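Long-range contact in 5,10-methylenetetrahydrofolate dehydrogenase (Bombyx mori, PDB 5ZF1), which probably oxidises 5,10-methylenetetrahydrofolate to 5,10-methenyltetrahydrofolate with NADP+ as the hydride acceptor, a step of one-carbon metabolism: residues T136-M148 against V277-Q291. Numbering follows the deposited sequence.
With SO4 (sulfate ion), chain F.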
loop_
_atom_site.group_PDB
_atom_site.type_symbol
_atom_site.label_atom_id
_atom_site.label_comp_id
_atom_site.label_asym_id
_atom_site.label_seq_id
_atom_site.Cartn_x
_atom_site.Cartn_y
_atom_site.Cartn_z
ATOM N N THR B 136 -10.324 3.871 6.933
ATOM C CA THR B 136 -10.653 2.485 6.616
ATOM C C THR B 136 -10.698 1.683 7.916
ATOM O O THR B 136 -10.593 2.242 9.014
ATOM C CB THR B 136 -9.638 1.930 5.598
ATOM O OG1 THR B 136 -10.076 0.665 5.095
ATOM C CG2 THR B 136 -8.264 1.733 6.223
ATOM N N ILE B 137 -10.879 0.373 7.797
ATOM C CA ILE B 137 -10.605 -0.543 8.903
ATOM C C ILE B 137 -9.166 -1.010 8.748
ATOM O O ILE B 137 -8.811 -1.624 7.736
ATOM C CB ILE B 137 -11.574 -1.731 8.914
ATOM C CG1 ILE B 137 -13.008 -1.214 9.032
ATOM C CG2 ILE B 137 -11.194 -2.678 10.069
ATOM C CD1 ILE B 137 -14.060 -2.307 9.179
ATOM N N VAL B 138 -8.341 -0.714 9.745
ATOM C CA VAL B 138 -6.899 -0.965 9.674
ATOM C C VAL B 138 -6.565 -2.273 10.385
ATOM O O VAL B 138 -7.169 -2.576 11.428
ATOM C CB VAL B 138 -6.134 0.217 10.288
ATOM C CG1 VAL B 138 -4.656 -0.040 10.274
ATOM C CG2 VAL B 138 -6.487 1.513 9.567
ATOM N N PRO B 139 -5.630 -3.083 9.868
ATOM C CA PRO B 139 -5.280 -4.332 10.552
ATOM C C PRO B 139 -4.826 -4.074 11.981
ATOM O O PRO B 139 -4.155 -3.084 12.273
ATOM C CB PRO B 139 -4.153 -4.903 9.685
ATOM C CG PRO B 139 -4.456 -4.336 8.313
ATOM C CD PRO B 139 -4.973 -2.955 8.552
ATOM N N ALA B 140 -5.217 -4.977 12.884
ATOM C CA ALA B 140 -5.187 -4.671 14.314
ATOM C C ALA B 140 -3.768 -4.622 14.877
ATOM O O ALA B 140 -3.452 -3.758 15.706
ATOM C CB ALA B 140 -6.026 -5.699 15.078
ATOM N N THR B 141 -2.899 -5.546 14.465
ATOM C CA THR B 141 -1.532 -5.520 14.981
ATOM C C THR B 141 -0.800 -4.267 14.518
ATOM O O THR B 141 -0.075 -3.634 15.294
ATOM C CB THR B 141 -0.780 -6.785 14.550
ATOM O OG1 THR B 141 -1.425 -7.938 15.099
ATOM C CG2 THR B 141 0.654 -6.759 15.067
ATOM N N ALA B 142 -0.983 -3.882 13.255
ATOM C CA ALA B 142 -0.388 -2.637 12.786
ATOM C C ALA B 142 -0.945 -1.450 13.557
ATOM O O ALA B 142 -0.203 -0.553 13.972
ATOM C CB ALA B 142 -0.623 -2.476 11.277
ATOM N N LEU B 143 -2.255 -1.436 13.784
ATOM C CA LEU B 143 -2.839 -0.348 14.549
ATOM C C LEU B 143 -2.306 -0.338 15.975
ATOM O O LEU B 143 -2.120 0.735 16.570
ATOM C CB LEU B 143 -4.367 -0.475 14.521
ATOM C CG LEU B 143 -5.243 0.692 14.958
ATOM C CD1 LEU B 143 -4.905 1.968 14.187
ATOM C CD2 LEU B 143 -6.707 0.293 14.731
ATOM N N ALA B 144 -2.053 -1.522 16.538
ATOM C CA ALA B 144 -1.506 -1.611 17.890
ATOM C C ALA B 144 -0.124 -0.972 17.973
ATOM O O ALA B 144 0.169 -0.212 18.906
ATOM C CB ALA B 144 -1.452 -3.074 18.339
ATOM N N VAL B 145 0.755 -1.287 17.017
ATOM C CA VAL B 145 2.074 -0.658 16.980
ATOM C C VAL B 145 1.952 0.855 16.912
ATOM O O VAL B 145 2.601 1.583 17.674
ATOM C CB VAL B 145 2.889 -1.202 15.794
ATOM C CG1 VAL B 145 4.154 -0.361 15.597
ATOM C CG2 VAL B 145 3.225 -2.620 16.061
ATOM N N VAL B 146 1.124 1.353 15.990
ATOM C CA VAL B 146 0.946 2.791 15.842
ATOM C C VAL B 146 0.421 3.395 17.139
ATOM O O VAL B 146 0.848 4.479 17.555
ATOM C CB VAL B 146 0.015 3.085 14.649
ATOM C CG1 VAL B 146 -0.587 4.484 14.753
ATOM C CG2 VAL B 146 0.767 2.925 13.354
ATOM N N GLU B 147 -0.487 2.691 17.814
ATOM C CA GLU B 147 -1.042 3.198 19.068
ATOM C C GLU B 147 0.001 3.212 20.184
ATOM O O GLU B 147 -0.003 4.114 21.031
ATOM C CB GLU B 147 -2.262 2.361 19.464
ATOM C CG GLU B 147 -3.178 3.007 20.510
ATOM C CD GLU B 147 -3.811 4.324 20.059
ATOM O OE1 GLU B 147 -4.051 4.522 18.846
ATOM O OE2 GLU B 147 -4.085 5.167 20.936
ATOM N N MET B 148 0.902 2.225 20.213
ATOM C CA MET B 148 1.966 2.241 21.208
ATOM C C MET B 148 2.860 3.462 21.016
ATOM O O MET B 148 3.256 4.115 21.992
ATOM C CB MET B 148 2.769 0.939 21.139
ATOM C CG MET B 148 1.939 -0.306 21.462
ATOM S SD MET B 148 2.806 -1.888 21.393
ATOM C CE MET B 148 4.439 -1.471 22.004
ATOM N N VAL B 277 2.175 -7.107 22.820
ATOM C CA VAL B 277 1.593 -6.719 21.541
ATOM C C VAL B 277 0.338 -7.530 21.257
ATOM O O VAL B 277 -0.585 -7.048 20.588
ATOM C CB VAL B 277 2.647 -6.886 20.429
ATOM C CG1 VAL B 277 2.063 -6.518 19.077
ATOM C CG2 VAL B 277 3.854 -6.030 20.744
ATOM N N GLY B 278 0.279 -8.765 21.755
ATOM C CA GLY B 278 -0.908 -9.586 21.661
ATOM C C GLY B 278 -2.121 -8.931 22.297
ATOM O O GLY B 278 -3.158 -8.738 21.657
ATOM N N PRO B 279 -2.016 -8.586 23.584
ATOM C CA PRO B 279 -3.115 -7.844 24.225
ATOM C C PRO B 279 -3.456 -6.535 23.528
ATOM O O PRO B 279 -4.636 -6.166 23.456
ATOM C CB PRO B 279 -2.589 -7.617 25.650
ATOM C CG PRO B 279 -1.641 -8.742 25.881
ATOM C CD PRO B 279 -1.017 -9.064 24.557
ATOM N N MET B 280 -2.454 -5.821 23.006
ATOM C CA MET B 280 -2.715 -4.603 22.243
ATOM C C MET B 280 -3.464 -4.903 20.947
ATOM O O MET B 280 -4.358 -4.148 20.547
ATOM C CB MET B 280 -1.395 -3.893 21.933
ATOM C CG MET B 280 -0.870 -2.974 23.021
ATOM S SD MET B 280 -1.977 -1.627 23.443
ATOM C CE MET B 280 -1.874 -0.627 21.942
ATOM N N THR B 281 -3.083 -5.975 20.254
ATOM C CA THR B 281 -3.813 -6.379 19.055
ATOM C C THR B 281 -5.279 -6.664 19.375
ATOM O O THR B 281 -6.184 -6.230 18.656
ATOM C CB THR B 281 -3.139 -7.606 18.433
ATOM O OG1 THR B 281 -1.805 -7.260 18.046
ATOM C CG2 THR B 281 -3.923 -8.104 17.226
ATOM N N VAL B 282 -5.532 -7.383 20.467
ATOM C CA VAL B 282 -6.907 -7.720 20.817
ATOM C C VAL B 282 -7.704 -6.460 21.146
ATOM O O VAL B 282 -8.861 -6.319 20.730
ATOM C CB VAL B 282 -6.920 -8.738 21.973
ATOM C CG1 VAL B 282 -8.304 -8.871 22.543
ATOM C CG2 VAL B 282 -6.456 -10.098 21.462
ATOM N N ALA B 283 -7.088 -5.518 21.874
ATOM C CA ALA B 283 -7.748 -4.245 22.164
ATOM C C ALA B 283 -8.065 -3.491 20.881
ATOM O O ALA B 283 -9.128 -2.876 20.759
ATOM C CB ALA B 283 -6.876 -3.385 23.078
ATOM N N MET B 284 -7.155 -3.533 19.904
ATOM C CA MET B 284 -7.438 -2.863 18.640
ATOM C C MET B 284 -8.516 -3.574 17.835
ATOM O O MET B 284 -9.255 -2.912 17.097
ATOM C CB MET B 284 -6.153 -2.728 17.823
ATOM C CG MET B 284 -5.171 -1.755 18.415
ATOM S SD MET B 284 -5.842 -0.101 18.552
ATOM C CE MET B 284 -6.010 -0.060 20.307
ATOM N N LEU B 285 -8.619 -4.912 17.934
ATOM C CA LEU B 285 -9.757 -5.599 17.327
ATOM C C LEU B 285 -11.069 -5.094 17.915
ATOM O O LEU B 285 -12.073 -4.975 17.204
ATOM C CB LEU B 285 -9.663 -7.113 17.536
ATOM C CG LEU B 285 -8.639 -7.905 16.721
ATOM C CD1 LEU B 285 -8.578 -9.346 17.209
ATOM C CD2 LEU B 285 -8.976 -7.830 15.231
ATOM N N MET B 286 -11.079 -4.816 19.219
ATOM C CA MET B 286 -12.285 -4.278 19.849
ATOM C C MET B 286 -12.570 -2.867 19.360
ATOM O O MET B 286 -13.729 -2.513 19.085
ATOM C CB MET B 286 -12.125 -4.313 21.373
ATOM C CG MET B 286 -11.985 -5.722 21.927
ATOM S SD MET B 286 -13.297 -6.845 21.403
ATOM C CE MET B 286 -12.346 -8.159 20.635
ATOM N N HIS B 287 -11.521 -2.046 19.239
ATOM C CA HIS B 287 -11.666 -0.737 18.621
ATOM C C HIS B 287 -12.297 -0.848 17.238
ATOM O O HIS B 287 -13.198 -0.073 16.881
ATOM C CB HIS B 287 -10.299 -0.049 18.535
ATOM C CG HIS B 287 -10.293 1.166 17.662
ATOM N ND1 HIS B 287 -9.999 1.115 16.316
ATOM C CD2 HIS B 287 -10.602 2.456 17.931
ATOM C CE1 HIS B 287 -10.085 2.330 15.804
ATOM N NE2 HIS B 287 -10.453 3.161 16.762
ATOM N N ASN B 288 -11.803 -1.787 16.424
ATOM C CA ASN B 288 -12.308 -1.932 15.066
ATOM C C ASN B 288 -13.762 -2.383 15.048
ATOM O O ASN B 288 -14.528 -1.957 14.177
ATOM C CB ASN B 288 -11.456 -2.937 14.287
ATOM C CG ASN B 288 -10.119 -2.376 13.872
ATOM O OD1 ASN B 288 -9.824 -1.213 14.126
ATOM N ND2 ASN B 288 -9.317 -3.195 13.180
ATOM N N THR B 289 -14.166 -3.225 16.004
ATOM C CA THR B 289 -15.557 -3.670 16.053
ATOM C C THR B 289 -16.486 -2.511 16.405
ATOM O O THR B 289 -17.542 -2.338 15.781
ATOM C CB THR B 289 -15.698 -4.821 17.063
ATOM O OG1 THR B 289 -14.838 -5.904 16.689
ATOM C CG2 THR B 289 -17.136 -5.347 17.107
ATOM N N PHE B 290 -16.078 -1.698 17.379
ATOM C CA PHE B 290 -16.805 -0.486 17.739
ATOM C C PHE B 290 -16.840 0.499 16.575
ATOM O O PHE B 290 -17.889 1.085 16.281
ATOM C CB PHE B 290 -16.157 0.134 18.976
ATOM C CG PHE B 290 -16.853 1.373 19.486
ATOM C CD1 PHE B 290 -18.229 1.527 19.354
ATOM C CD2 PHE B 290 -16.122 2.383 20.103
ATOM C CE1 PHE B 290 -18.849 2.663 19.818
ATOM C CE2 PHE B 290 -16.746 3.515 20.572
ATOM C CZ PHE B 290 -18.109 3.656 20.435
ATOM N N GLN B 291 -15.701 0.693 15.895
ATOM C CA GLN B 291 -15.682 1.563 14.720
ATOM C C GLN B 291 -16.656 1.079 13.653
ATOM O O GLN B 291 -17.378 1.883 13.055
ATOM C CB GLN B 291 -14.262 1.634 14.150
ATOM C CG GLN B 291 -14.088 2.540 12.942
ATOM C CD GLN B 291 -12.825 2.186 12.156
ATOM O OE1 GLN B 291 -11.826 1.780 12.739
ATOM N NE2 GLN B 291 -12.859 2.372 10.845
HETATM S S SO4 F . 3.294 -10.616 23.023
HETATM O O1 SO4 F . 3.114 -10.354 24.448
HETATM O O2 SO4 F . 3.817 -9.411 22.376
HETATM O O3 SO4 F . 4.246 -11.704 22.835
HETATM O O4 SO4 F . 2.003 -11.010 22.467
HETATM O O HOH W 1 -9.383 0.688 12.120
#
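M284 of helix 277-291 is a knob in the hole formed by A140, L143, A144 and E147. Its CB lies 3.6 Å from A140 O, and its CG rests on the backbone of A144. The bend at chi2 (-60°) carries SD against L143 CG, 3.7 Å away, and a further bend at chi3 leaves CE near E147 CG. Beside it A140 and A144, small enough for a close approach, bring the two helix axes to 7.8 Å at 108°: A144 CB meets M280 CB, while A140 CB touches L285 CD2. M280 curls its CE back to A144 O and M148 CG. Helices 140-151 and 277-298 are consistent with the two long helices that, in this family, join the catalytic and Rossmann-type NAD(P)-binding domains; helix 277-298 also packs on helix 44-60. Toward the start of helix 277-291, T141 OG1 and T281 OG1 stand 3.0 Å apart; T281 OG1 donates to V277 O, one turn back. A sulfate, probably from the crystallisation liquor, sits at the N-terminal end of that helix, held by the amides of V277 and G278. Farther along, side-chain amides grip the loop before helix 140-148. N288 ND2 donates to V138 O at 2.8 Å, tilted 17° from the carbonyl plane, and also to I119 O, while OD1 accepts from H287 ND1 and from a water. That water accepts from V138 N and donates to Q291 OE1 as well. A leucine in place of N288 would probably leave V138 O without its amide donor and H287 ND1 without its acceptor, freeing the imidazole to turn. Q291, extended beyond CG, delivers NE2 to T136 O at 2.9 Å, well above that carbonyl plane, and I137 CG1 lies against the same nitrogen.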